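Local coordinates for N5-carboxyaminoimidazole ribonucleotide synthetase (PDB 3QFF), which catalyses the ATP-dependent carboxylation of 5-aminoimidazole ribonucleotide to its N5-carboxyamino form in purine biosynthesis, at residues G22-R27 with H342-E347; R27-A32 with S293-H298; E121-P126 with K246-E251; V197-I202 with T209-V214; P315-N320 with D363-A368. All blocks are in the same frame, centred on the assembly; numbering follows the deposited sequence.

In the fold
Contacts 1 and 2 share helix 24-35 and meet directly, their centres 12 Å apart: contact 1 ties the start of this helix to the C-terminal domain, contact 2 its next turns to helix 294-303, and both touch the second subunit. Contact 2 in turn touches contact 4, a hairpin in the large antiparallel sheet, whose other face packs on helix 235-251 of contact 3. Contact 5 sets helix 365-374 on strand 316-322 of the same sheet, its centre 18 Å from that of contact 4. Along the chain, contacts 2, 3 and 4 fall successively within the span of contact 1, whereas contact 5 alternates with it. Parts far apart in sequence thus meet on helix 24-35.

Contact 1 of 5, residues G22-R27 with H342-E347; sequences GGQLGR and HLYGKE
The ring of Tyr-344 carries Gln-24 over one face: CB of Gln-24 stands 3.5 Å from the ring centroid, a CH-pi contact only 18° off the normal. CG of Gln-24 lies over the CD1-CE1 side, 3.6 Å from Tyr-344 CE1, while the Gln-24 amide lies almost parallel to the ring, the two planes 9° apart. The second flat group is the guanidinium of Arg-27. Over one of its faces sits the carbonyl O of Tyr-344, nearest to Arg-27 CD and NH1 at 3.4 Å each, with a poor angle for a bond to NH1. At its edge, in plane, NE gives a 2.8 Å hydrogen bond to water 1, which is also bonded to Leu-343 O at 2.8 Å.

Gln-24 has CG between the backbone N and the carbonyl carbon (chi1 63°), and a bend at the next torsion brings the amide round. Its OE1 accepts from Lys-346 NZ at 2.9 Å; the ammonium, at the end of a chain extended beyond CG, sits above the carbonyl plane. Lys-346 NZ has a further partner in Lys-354 O, and Tyr-344 OH bonds to His-357. Arg-27 NH1 bonds to Pro-50 O, and NH2 to Lys-34 O of the second subunit.

The contact therefore joins the first turn of helix 24-35, just after its glycine-rich loop, to the loop that follows strand 339-343. Neutral carbonyl and water dipoles would be expected to stabilise the two positive charges without a carboxylate partner across the contact.

Contact 2 of 5, residues R27-A32 with S293-H298; sequences RMMALA and SQFGQH
Met-28, Met-29 and Ala-32 of helix 24-35 pack on the capped first turn of helix 294-303; the local axes approach to 8.3 Å and cross at -69°. Ser-293 is the N-cap: its OG accepts from Gly-296 N at 3.0 Å in a nearly straight bond (174°) and only weakly from Phe-295 N. The ring of Phe-295 is the centrepiece. CB of Met-28 lies over its centre, 3.4 Å from the centroid, and Gln-294 CG covers the opposite face. The Met-28 chain bends at its last torsion (chi3 -74°), which sets CE 3.7 Å from Phe-295 CZ; its sulfur makes an oblique Met-aromatic contact. Met-29 CG comes to the ring edge, 4.0 Å from Phe-295 CD2, and its extended chain carries CE over a face of His-298, 3.7 Å from NE2. Ala-32 CB closes the crossing 3.7 Å from Gly-296 N.

His-298 is held by Thr-257 through ND1 and by Thr-80 through NE2. Helix 286-289 covers one flank, where Gln-287 touches Met-28 and Phe-295. Gln-297 packs on strands 195-203 and 209-220, while Leu-31 meets Leu-31 of the second subunit.

Contact 3 of 5, residues E121-P126 with K246-E251; sequences EKAGLP and KVLADE
Ala-123 and Glu-251 bring the two backbones together, their CA atoms 5.7 Å apart, where helix 113-122 ends in a Schellman motif: Gly-124 has a positive phi of 91° and its N bonds back to Glu-121 O at 2.9 Å. The reversal leaves the CB bonds of both Ala-123 and Leu-125 directed toward helix 235-251, whose last turns supply Val-247, Leu-248 and Glu-251.

Leu-125 reaches in with CD1. This methyl presses on Leu-248 CG at 3.4 Å, tighter than usual van der Waals contact, and lies 3.7 Å from Leu-248 CD2. Leu-248 itself is displaced from a staggered first torsion (chi1 -92°), which is consistent with some strain in the packing. CD1 of Leu-125 also meets Val-247 CG1 at 4.1 Å. That same valine methyl lies 3.7 Å from the carbonyl O of Ala-123. Ala-123 CB rests on Glu-251 CB at 3.6 Å, so the glutamate takes part through its aliphatic carbons, with a bend at chi2 (-69°) beyond CG. No hydrogen bond crosses between the segments.

Tyr-244 of the same helix touches Leu-125, Leu-275 touches Leu-248, and Pro-126 is joined by a backbone hydrogen bond to Ile-272 of strand 270-276. This is a helix C-terminus closed by a glycine, with the leucine just after it seated against a second helix, within the ATP-grasp domain, the Leu-248 side chain about 14 Å from the bound ADP.

Contact 4 of 5, residues V197-I202 with T209-V214; sequences VSVIVI and TKVFPV
Phe-212 and Ile-200 stand on one face of a two-stranded hairpin, with Ile-202 beside them. The phenyl ring crosses the two isoleucines obliquely: its CD1 lies 3.7 Å from Ile-200 CB and its CE1 3.9 Å from Ile-202 CG1.

The valines line the other face. Val-201 spreads CG2 toward Thr-209 CG2 at 3.8 Å and Val-211 CG2 at 4.1 Å. Further along, Val-214 touches two neighbours, CG2 on Val-199 CG2 and CG1 3.7 Å from Val-197 CB. Ile-202 and Lys-210 form a hydrogen-bonded pair, Val-201 and Val-211 a non-hydrogen-bonded one. Phe-212 N reaches Ile-200 O at 2.9 Å in a nearly linear bond (174°). At the next step water 2 bridges the strands, accepting from Ile-200 N and donating to Pro-213 O, before Ser-198 pairs directly with Ala-215. Phe-212 O is buried without a partner.

Helix 235-251 covers the valine face through Ala-245 and Ala-249, and helix 294-303 the isoleucine face through Gln-294 and Gln-297. The result is an antiparallel beta hairpin in the large antiparallel sheet that the ATP-grasp region shares with the C-terminal domain, with strand 256-264 beside strand 195-203.

Contact 5 of 5, residues P315-N320 with D363-A368; sequences PVVMVN and DNIEVA
Pro-315, just before strand 316-322, meets the second segment through two ring carbons: CG lies 3.7 Å from Asp-363 O, and CB lies 3.7 Å from Ile-365 CG1. Val-316 follows with its CB bond directed away from helix 365-374, but its backbone does take part. The carbonyl O of Val-316 is 3.4 Å from Ile-365 CD1, and that methyl is also 3.5 Å from Val-316 N; a bend at chi2 (-67°) sets CD1 beside the Val-316 backbone. Val-317 turns back toward the helix. Its CG2, anti to the carbonyl carbon and beside the backbone N, packs on Ala-368 CB at 3.7 Å and on Ile-365 CD1 at 4.0 Å. Ile-365 thus touches each of the first three residues of the segment, while Ala-368, one turn later, offers just a methyl to the strand.

The helix start is held by Asn-364 at the N-cap, whose OD1 accepts from Glu-366 N at 2.7 Å in a weak, bent bond (130°), and also weakly from Val-367 N. Glu-366, its CB bond directed away from the strand, forms a salt bridge to Arg-232. The strand is bonded on both sides, Val-316 to Val-229 and Val-317 to Ile-360, and Ile-360 also touches Ala-368.

No hydrogen bond links the two segments, so helix 365-374 is laid on the C-terminal-domain part of the large antiparallel sheet by apolar packing, leaving the strand's backbone polar groups to its neighbouring strands.

Contact 1 of 5, residues G22-R27 with H342-E347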
# COMPACT_ATOMS: atom_id res chain seq x y z
N GLY A 22 -7.17 -1.96 18.02
CA GLY A 22 -7.74 -1.54 16.74
C GLY A 22 -7.40 -0.13 16.32
O GLY A 22 -8.14 0.46 15.53
N GLY A 23 -6.31 0.42 16.87
CA GLY A 23 -5.84 1.76 16.51
C GLY A 23 -5.14 1.77 15.15
O GLY A 23 -5.22 0.82 14.37
N GLN A 24 -4.43 2.85 14.85
CA GLN A 24 -3.86 3.02 13.51
C GLN A 24 -2.83 1.94 13.13
O GLN A 24 -2.69 1.60 11.97
CB GLN A 24 -3.28 4.42 13.33
CG GLN A 24 -2.12 4.77 14.25
CD GLN A 24 -2.54 5.39 15.58
OE1 GLN A 24 -3.68 5.22 16.03
NE2 GLN A 24 -1.61 6.08 16.23
N LEU A 25 -2.11 1.41 14.11
CA LEU A 25 -1.10 0.40 13.81
C LEU A 25 -1.78 -0.88 13.36
O LEU A 25 -1.32 -1.52 12.43
CB LEU A 25 -0.19 0.14 15.02
CG LEU A 25 0.54 1.37 15.57
CD1 LEU A 25 1.39 0.96 16.76
CD2 LEU A 25 1.41 2.05 14.49
N GLY A 26 -2.87 -1.22 14.04
CA GLY A 26 -3.75 -2.29 13.59
C GLY A 26 -4.32 -2.06 12.19
O GLY A 26 -4.29 -2.97 11.36
N ARG A 27 -4.83 -0.87 11.91
CA ARG A 27 -5.39 -0.58 10.59
C ARG A 27 -4.34 -0.76 9.48
O ARG A 27 -4.61 -1.37 8.45
CB ARG A 27 -5.94 0.85 10.56
CG ARG A 27 -6.44 1.33 9.19
CD ARG A 27 -6.75 2.82 9.29
NE ARG A 27 -7.30 3.43 8.08
CZ ARG A 27 -8.60 3.55 7.80
NH1 ARG A 27 -9.51 3.04 8.62
NH2 ARG A 27 -8.99 4.15 6.68
N HIS A 342 -1.59 9.88 4.81
CA HIS A 342 -2.27 8.77 5.46
C HIS A 342 -3.17 9.30 6.56
O HIS A 342 -2.74 10.07 7.41
CB HIS A 342 -1.25 7.76 6.00
CG HIS A 342 -0.34 7.24 4.92
ND1 HIS A 342 -0.52 6.01 4.33
CD2 HIS A 342 0.69 7.82 4.28
CE1 HIS A 342 0.40 5.84 3.39
NE2 HIS A 342 1.13 6.93 3.33
N LEU A 343 -4.44 8.92 6.51
CA LEU A 343 -5.36 9.31 7.57
C LEU A 343 -6.03 8.07 8.14
O LEU A 343 -6.40 7.16 7.40
CB LEU A 343 -6.36 10.37 7.09
CG LEU A 343 -5.76 11.71 6.65
CD1 LEU A 343 -6.82 12.62 6.03
CD2 LEU A 343 -5.09 12.45 7.81
N TYR A 344 -6.18 8.03 9.46
CA TYR A 344 -6.48 6.79 10.16
C TYR A 344 -7.98 6.49 10.35
O TYR A 344 -8.34 5.40 10.79
CB TYR A 344 -5.75 6.78 11.51
CG TYR A 344 -4.25 7.05 11.46
CD1 TYR A 344 -3.60 7.68 12.53
CD2 TYR A 344 -3.47 6.65 10.37
CE1 TYR A 344 -2.21 7.91 12.52
CE2 TYR A 344 -2.08 6.88 10.34
CZ TYR A 344 -1.47 7.51 11.43
OH TYR A 344 -0.12 7.74 11.41
N GLY A 345 -8.84 7.45 10.03
CA GLY A 345 -10.29 7.24 10.17
C GLY A 345 -10.81 7.38 11.59
O GLY A 345 -11.82 6.77 11.95
N LYS A 346 -10.11 8.16 12.41
CA LYS A 346 -10.56 8.45 13.76
C LYS A 346 -11.61 9.56 13.71
O LYS A 346 -11.51 10.50 12.91
CB LYS A 346 -9.39 8.84 14.66
CG LYS A 346 -8.49 7.67 15.06
CD LYS A 346 -7.18 8.18 15.65
CE LYS A 346 -6.27 7.03 16.11
NZ LYS A 346 -5.08 7.56 16.90
N GLU A 347 -12.62 9.44 14.56
CA GLU A 347 -13.75 10.37 14.58
C GLU A 347 -13.42 11.64 15.37
O GLU A 347 -13.40 12.74 14.81
CB GLU A 347 -14.99 9.68 15.14
CG GLU A 347 -16.29 10.19 14.55
CD GLU A 347 -17.45 10.05 15.51
OE1 GLU A 347 -17.67 8.93 16.03
OE2 GLU A 347 -18.13 11.07 15.76
O HOH W 1 -5.06 4.74 7.05

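Contact 2 of 5, residues R27-A32 with S293-H298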
# COMPACT_ATOMS: atom_id res chain seq x y z
N ARG A 27 -4.83 -0.87 11.91
CA ARG A 27 -5.39 -0.58 10.59
C ARG A 27 -4.34 -0.76 9.48
O ARG A 27 -4.61 -1.37 8.45
CB ARG A 27 -5.94 0.85 10.56
CG ARG A 27 -6.44 1.33 9.19
CD ARG A 27 -6.75 2.82 9.29
NE ARG A 27 -7.30 3.43 8.08
CZ ARG A 27 -8.60 3.55 7.80
NH1 ARG A 27 -9.51 3.04 8.62
NH2 ARG A 27 -8.99 4.15 6.68
N MET A 28 -3.15 -0.22 9.71
CA MET A 28 -2.09 -0.33 8.71
C MET A 28 -1.54 -1.75 8.52
O MET A 28 -1.22 -2.14 7.39
CB MET A 28 -0.99 0.69 8.99
CG MET A 28 -1.44 2.10 8.61
SD MET A 28 -0.23 3.38 8.97
CE MET A 28 -0.32 3.54 10.76
N MET A 29 -1.47 -2.53 9.59
CA MET A 29 -1.13 -3.97 9.47
C MET A 29 -2.20 -4.64 8.60
O MET A 29 -1.91 -5.47 7.73
CB MET A 29 -1.17 -4.66 10.85
CG MET A 29 0.03 -4.47 11.79
SD MET A 29 -0.29 -5.37 13.35
CE MET A 29 1.06 -4.82 14.40
N ALA A 30 -3.45 -4.30 8.89
CA ALA A 30 -4.59 -4.95 8.25
C ALA A 30 -4.68 -4.61 6.76
O ALA A 30 -5.04 -5.47 5.95
CB ALA A 30 -5.88 -4.59 8.99
N LEU A 31 -4.36 -3.37 6.41
CA LEU A 31 -4.30 -2.96 5.00
C LEU A 31 -3.22 -3.71 4.22
O LEU A 31 -3.45 -4.14 3.09
CB LEU A 31 -4.12 -1.44 4.87
CG LEU A 31 -5.41 -0.64 5.21
CD1 LEU A 31 -5.11 0.82 5.48
CD2 LEU A 31 -6.43 -0.75 4.07
N ALA A 32 -2.06 -3.89 4.86
CA ALA A 32 -0.95 -4.64 4.28
C ALA A 32 -1.35 -6.11 4.09
O ALA A 32 -1.03 -6.73 3.06
CB ALA A 32 0.28 -4.55 5.22
N SER A 293 6.93 -1.96 3.34
CA SER A 293 6.65 -1.20 4.56
C SER A 293 6.89 -2.03 5.82
O SER A 293 6.87 -3.26 5.77
CB SER A 293 5.22 -0.67 4.56
OG SER A 293 4.32 -1.67 4.99
N GLN A 294 7.11 -1.36 6.95
CA GLN A 294 7.19 -2.09 8.22
C GLN A 294 5.97 -2.99 8.46
O GLN A 294 6.08 -4.04 9.12
CB GLN A 294 7.40 -1.12 9.39
CG GLN A 294 6.21 -0.19 9.68
CD GLN A 294 6.42 0.67 10.92
OE1 GLN A 294 7.20 0.34 11.81
NE2 GLN A 294 5.67 1.77 11.00
N PHE A 295 4.82 -2.56 7.92
CA PHE A 295 3.57 -3.31 8.04
C PHE A 295 3.53 -4.58 7.19
O PHE A 295 3.17 -5.67 7.69
CB PHE A 295 2.35 -2.40 7.78
CG PHE A 295 2.29 -1.23 8.72
CD1 PHE A 295 2.69 0.05 8.32
CD2 PHE A 295 1.88 -1.43 10.04
CE1 PHE A 295 2.66 1.11 9.23
CE2 PHE A 295 1.86 -0.39 10.96
CZ PHE A 295 2.24 0.89 10.55
N GLY A 296 3.88 -4.44 5.91
CA GLY A 296 4.05 -5.62 5.05
C GLY A 296 5.09 -6.58 5.62
O GLY A 296 4.93 -7.81 5.53
N GLN A 297 6.16 -6.03 6.20
CA GLN A 297 7.21 -6.84 6.84
C GLN A 297 6.69 -7.60 8.06
O GLN A 297 6.98 -8.78 8.22
CB GLN A 297 8.43 -6.00 7.24
CG GLN A 297 9.26 -5.51 6.06
CD GLN A 297 10.02 -6.64 5.34
OE1 GLN A 297 9.43 -7.64 4.91
NE2 GLN A 297 11.33 -6.46 5.20
N HIS A 298 5.93 -6.92 8.90
CA HIS A 298 5.40 -7.52 10.13
C HIS A 298 4.49 -8.71 9.80
O HIS A 298 4.59 -9.77 10.44
CB HIS A 298 4.66 -6.48 10.98
CG HIS A 298 4.14 -7.03 12.27
ND1 HIS A 298 4.94 -7.16 13.39
CD2 HIS A 298 2.92 -7.48 12.63
CE1 HIS A 298 4.22 -7.67 14.38
NE2 HIS A 298 2.99 -7.89 13.94

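Contact 3 of 5, residues E121-P126 with K246-E251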
# COMPACT_ATOMS: atom_id res chain seq x y z
N GLU A 121 21.46 -4.36 28.40
CA GLU A 121 22.83 -4.52 28.89
C GLU A 121 23.27 -5.98 28.87
O GLU A 121 24.41 -6.27 28.53
CB GLU A 121 22.94 -3.97 30.30
CG GLU A 121 22.79 -2.48 30.35
CD GLU A 121 23.32 -1.90 31.63
OE1 GLU A 121 22.86 -2.35 32.69
OE2 GLU A 121 24.20 -1.01 31.57
N LYS A 122 22.37 -6.88 29.25
CA LYS A 122 22.67 -8.32 29.21
C LYS A 122 22.88 -8.82 27.78
O LYS A 122 23.58 -9.79 27.57
CB LYS A 122 21.58 -9.12 29.93
CG LYS A 122 21.63 -8.91 31.45
CD LYS A 122 20.47 -9.61 32.18
CE LYS A 122 20.45 -9.20 33.66
NZ LYS A 122 19.39 -9.92 34.43
N ALA A 123 22.28 -8.13 26.82
CA ALA A 123 22.51 -8.41 25.40
C ALA A 123 23.83 -7.82 24.89
O ALA A 123 24.18 -8.02 23.73
CB ALA A 123 21.33 -7.91 24.55
N GLY A 124 24.54 -7.08 25.75
CA GLY A 124 25.86 -6.52 25.43
C GLY A 124 25.86 -5.12 24.82
O GLY A 124 26.85 -4.71 24.21
N LEU A 125 24.77 -4.37 25.00
CA LEU A 125 24.62 -3.06 24.35
C LEU A 125 24.57 -1.90 25.36
O LEU A 125 24.12 -2.08 26.50
CB LEU A 125 23.39 -3.06 23.44
CG LEU A 125 23.56 -4.10 22.32
CD1 LEU A 125 22.24 -4.44 21.71
CD2 LEU A 125 24.54 -3.63 21.26
N PRO A 126 25.04 -0.71 24.94
CA PRO A 126 25.13 0.42 25.89
C PRO A 126 23.81 1.16 26.15
O PRO A 126 23.01 1.37 25.23
CB PRO A 126 26.14 1.36 25.22
CG PRO A 126 26.08 1.03 23.76
CD PRO A 126 25.69 -0.41 23.65
N LYS A 246 20.59 -5.26 15.09
CA LYS A 246 20.75 -6.67 14.72
C LYS A 246 21.13 -7.55 15.90
O LYS A 246 20.57 -8.64 16.07
CB LYS A 246 21.74 -6.84 13.56
CG LYS A 246 21.32 -6.09 12.30
CD LYS A 246 21.79 -6.73 10.99
CE LYS A 246 23.11 -6.17 10.51
NZ LYS A 246 23.24 -6.36 9.02
N VAL A 247 22.06 -7.08 16.74
CA VAL A 247 22.43 -7.84 17.94
C VAL A 247 21.23 -7.98 18.88
O VAL A 247 20.96 -9.08 19.39
CB VAL A 247 23.68 -7.25 18.66
CG1 VAL A 247 23.86 -7.86 20.05
CG2 VAL A 247 24.91 -7.51 17.83
N LEU A 248 20.49 -6.89 19.08
CA LEU A 248 19.28 -6.95 19.91
C LEU A 248 18.28 -7.98 19.40
O LEU A 248 17.77 -8.80 20.17
CB LEU A 248 18.59 -5.59 19.96
CG LEU A 248 18.94 -4.64 21.09
CD1 LEU A 248 18.06 -3.43 20.96
CD2 LEU A 248 18.76 -5.29 22.48
N ALA A 249 17.97 -7.91 18.11
CA ALA A 249 17.05 -8.87 17.50
C ALA A 249 17.50 -10.32 17.73
O ALA A 249 16.67 -11.17 18.06
CB ALA A 249 16.87 -8.60 16.01
N ASP A 250 18.80 -10.58 17.56
CA ASP A 250 19.33 -11.93 17.78
C ASP A 250 19.27 -12.32 19.26
O ASP A 250 18.71 -13.36 19.61
CB ASP A 250 20.77 -12.07 17.27
CG ASP A 250 21.42 -13.40 17.70
OD1 ASP A 250 21.00 -14.47 17.19
OD2 ASP A 250 22.35 -13.38 18.54
N GLU A 251 19.84 -11.48 20.12
CA GLU A 251 19.92 -11.77 21.55
C GLU A 251 18.55 -11.92 22.23
O GLU A 251 18.38 -12.76 23.11
CB GLU A 251 20.74 -10.68 22.25
CG GLU A 251 22.23 -10.73 21.93
CD GLU A 251 22.91 -11.95 22.53
OE1 GLU A 251 22.54 -12.37 23.65
OE2 GLU A 251 23.84 -12.49 21.89

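Contact 4 of 5, residues V197-I202 with T209-V214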
# COMPACT_ATOMS: atom_id res chain seq x y z
N VAL A 197 17.73 8.88 17.11
CA VAL A 197 17.60 8.02 15.94
C VAL A 197 16.87 6.72 16.28
O VAL A 197 16.84 6.30 17.44
CB VAL A 197 18.98 7.73 15.23
CG1 VAL A 197 19.69 9.04 14.84
CG2 VAL A 197 19.90 6.82 16.07
N SER A 198 16.24 6.11 15.27
CA SER A 198 15.64 4.80 15.48
C SER A 198 15.85 3.89 14.28
O SER A 198 16.02 4.35 13.16
CB SER A 198 14.16 4.91 15.84
OG SER A 198 13.40 5.28 14.71
N VAL A 199 15.83 2.59 14.54
CA VAL A 199 15.99 1.55 13.53
C VAL A 199 14.89 0.51 13.77
O VAL A 199 14.66 0.08 14.92
CB VAL A 199 17.38 0.84 13.64
CG1 VAL A 199 17.44 -0.41 12.75
CG2 VAL A 199 18.52 1.79 13.28
N ILE A 200 14.18 0.15 12.70
CA ILE A 200 13.18 -0.90 12.75
C ILE A 200 13.87 -2.17 12.26
O ILE A 200 14.45 -2.18 11.17
CB ILE A 200 11.95 -0.62 11.82
CG1 ILE A 200 11.33 0.77 12.06
CG2 ILE A 200 10.89 -1.74 11.96
CD1 ILE A 200 10.62 0.94 13.38
N VAL A 201 13.83 -3.21 13.08
CA VAL A 201 14.35 -4.52 12.66
C VAL A 201 13.22 -5.56 12.62
O VAL A 201 12.29 -5.54 13.45
CB VAL A 201 15.59 -4.97 13.52
CG1 VAL A 201 15.32 -4.84 15.01
CG2 VAL A 201 16.03 -6.39 13.16
N ILE A 202 13.30 -6.44 11.63
CA ILE A 202 12.28 -7.47 11.43
C ILE A 202 12.94 -8.83 11.49
O ILE A 202 13.98 -9.03 10.85
CB ILE A 202 11.65 -7.37 10.01
CG1 ILE A 202 11.24 -5.94 9.66
CG2 ILE A 202 10.48 -8.40 9.86
CD1 ILE A 202 10.17 -5.32 10.57
N THR A 209 16.21 -12.19 8.96
CA THR A 209 16.25 -10.83 9.54
C THR A 209 16.37 -9.78 8.44
O THR A 209 17.04 -10.00 7.43
CB THR A 209 17.40 -10.68 10.60
OG1 THR A 209 17.18 -11.63 11.65
CG2 THR A 209 17.41 -9.31 11.23
N LYS A 210 15.71 -8.64 8.64
CA LYS A 210 15.90 -7.48 7.78
C LYS A 210 15.93 -6.27 8.67
O LYS A 210 15.24 -6.23 9.69
CB LYS A 210 14.76 -7.32 6.75
CG LYS A 210 14.66 -8.40 5.67
CD LYS A 210 15.73 -8.30 4.59
CE LYS A 210 15.66 -9.56 3.74
NZ LYS A 210 16.77 -9.65 2.78
N VAL A 211 16.72 -5.27 8.28
CA VAL A 211 16.80 -4.03 9.03
C VAL A 211 16.47 -2.87 8.09
O VAL A 211 16.92 -2.83 6.92
CB VAL A 211 18.20 -3.83 9.66
CG1 VAL A 211 18.18 -2.70 10.69
CG2 VAL A 211 18.65 -5.11 10.33
N PHE A 212 15.65 -1.95 8.57
CA PHE A 212 15.34 -0.73 7.84
C PHE A 212 16.43 0.32 8.06
O PHE A 212 17.22 0.20 8.99
CB PHE A 212 13.98 -0.19 8.26
CG PHE A 212 12.85 -0.91 7.63
CD1 PHE A 212 12.14 -1.89 8.34
CD2 PHE A 212 12.49 -0.63 6.31
CE1 PHE A 212 11.06 -2.56 7.75
CE2 PHE A 212 11.40 -1.30 5.71
CZ PHE A 212 10.69 -2.26 6.43
N PRO A 213 16.47 1.35 7.19
CA PRO A 213 17.50 2.39 7.34
C PRO A 213 17.30 3.19 8.61
O PRO A 213 16.17 3.30 9.11
CB PRO A 213 17.31 3.30 6.10
CG PRO A 213 16.39 2.56 5.18
CD PRO A 213 15.62 1.55 6.00
N VAL A 214 18.38 3.78 9.12
CA VAL A 214 18.31 4.64 10.29
C VAL A 214 17.48 5.90 10.03
O VAL A 214 17.73 6.63 9.07
CB VAL A 214 19.72 5.05 10.81
CG1 VAL A 214 19.58 5.80 12.14
CG2 VAL A 214 20.66 3.84 10.96
O HOH W 2 13.98 2.23 10.63

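Contact 5 of 5, residues P315-N320 with D363-A368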
# COMPACT_ATOMS: atom_id res chain seq x y z
N PRO A 315 14.55 9.55 -0.50
CA PRO A 315 14.60 10.22 0.80
C PRO A 315 13.21 10.76 1.21
O PRO A 315 12.41 11.14 0.35
CB PRO A 315 15.62 11.35 0.58
CG PRO A 315 16.49 10.86 -0.54
CD PRO A 315 15.54 10.11 -1.45
N VAL A 316 12.95 10.79 2.51
CA VAL A 316 11.61 11.05 3.01
C VAL A 316 11.63 11.80 4.34
O VAL A 316 12.53 11.60 5.18
CB VAL A 316 10.77 9.72 3.13
CG1 VAL A 316 11.52 8.66 3.97
CG2 VAL A 316 9.34 9.96 3.69
N VAL A 317 10.66 12.69 4.52
CA VAL A 317 10.36 13.24 5.84
C VAL A 317 8.94 12.86 6.16
O VAL A 317 8.00 13.28 5.46
CB VAL A 317 10.53 14.79 5.90
CG1 VAL A 317 10.04 15.36 7.23
CG2 VAL A 317 11.99 15.16 5.68
N MET A 318 8.77 12.06 7.21
CA MET A 318 7.45 11.79 7.73
C MET A 318 7.09 12.90 8.71
O MET A 318 7.92 13.26 9.56
CB MET A 318 7.38 10.44 8.44
CG MET A 318 5.95 10.12 8.87
SD MET A 318 5.77 9.41 10.50
CE MET A 318 6.28 10.76 11.58
N VAL A 319 5.89 13.46 8.57
CA VAL A 319 5.39 14.41 9.56
C VAL A 319 4.10 13.90 10.18
O VAL A 319 3.17 13.51 9.48
CB VAL A 319 5.13 15.82 8.97
CG1 VAL A 319 5.07 16.86 10.11
CG2 VAL A 319 6.21 16.20 8.01
N ASN A 320 4.04 13.90 11.51
CA ASN A 320 2.82 13.50 12.20
C ASN A 320 1.69 14.52 12.09
O ASN A 320 1.95 15.73 12.15
CB ASN A 320 3.09 13.24 13.70
CG ASN A 320 3.26 11.77 14.02
OD1 ASN A 320 3.05 10.89 13.18
ND2 ASN A 320 3.63 11.49 15.26
N ASP A 363 14.22 14.04 -3.56
CA ASP A 363 15.63 13.67 -3.76
C ASP A 363 16.53 14.37 -2.74
O ASP A 363 17.58 13.85 -2.37
CB ASP A 363 16.11 14.02 -5.17
CG ASP A 363 15.54 13.09 -6.23
OD1 ASP A 363 15.30 13.59 -7.36
OD2 ASP A 363 15.34 11.88 -5.97
N ASN A 364 16.13 15.56 -2.30
CA ASN A 364 16.91 16.30 -1.31
C ASN A 364 16.12 16.45 -0.01
O ASN A 364 15.02 17.02 0.02
CB ASN A 364 17.38 17.66 -1.89
CG ASN A 364 18.17 18.51 -0.89
OD1 ASN A 364 17.91 18.49 0.31
ND2 ASN A 364 19.13 19.28 -1.41
N ILE A 365 16.69 15.94 1.08
CA ILE A 365 16.01 15.96 2.38
C ILE A 365 15.67 17.37 2.88
O ILE A 365 14.59 17.58 3.47
CB ILE A 365 16.80 15.16 3.45
CG1 ILE A 365 16.46 13.67 3.36
CG2 ILE A 365 16.49 15.66 4.87
CD1 ILE A 365 15.02 13.33 3.74
N GLU A 366 16.56 18.33 2.64
CA GLU A 366 16.32 19.71 3.09
C GLU A 366 15.13 20.35 2.37
O GLU A 366 14.44 21.19 2.93
CB GLU A 366 17.58 20.57 2.96
CG GLU A 366 18.81 20.05 3.74
CD GLU A 366 18.63 20.00 5.27
OE1 GLU A 366 17.94 20.89 5.84
OE2 GLU A 366 19.19 19.07 5.90
N VAL A 367 14.88 19.93 1.13
CA VAL A 367 13.75 20.44 0.36
C VAL A 367 12.44 19.92 0.97
O VAL A 367 11.47 20.67 1.12
CB VAL A 367 13.88 20.07 -1.13
CG1 VAL A 367 12.64 20.47 -1.92
CG2 VAL A 367 15.13 20.74 -1.73
N ALA A 368 12.44 18.64 1.35
CA ALA A 368 11.30 18.04 2.05
C ALA A 368 11.02 18.72 3.38
O ALA A 368 9.87 19.00 3.73
CB ALA A 368 11.51 16.53 2.24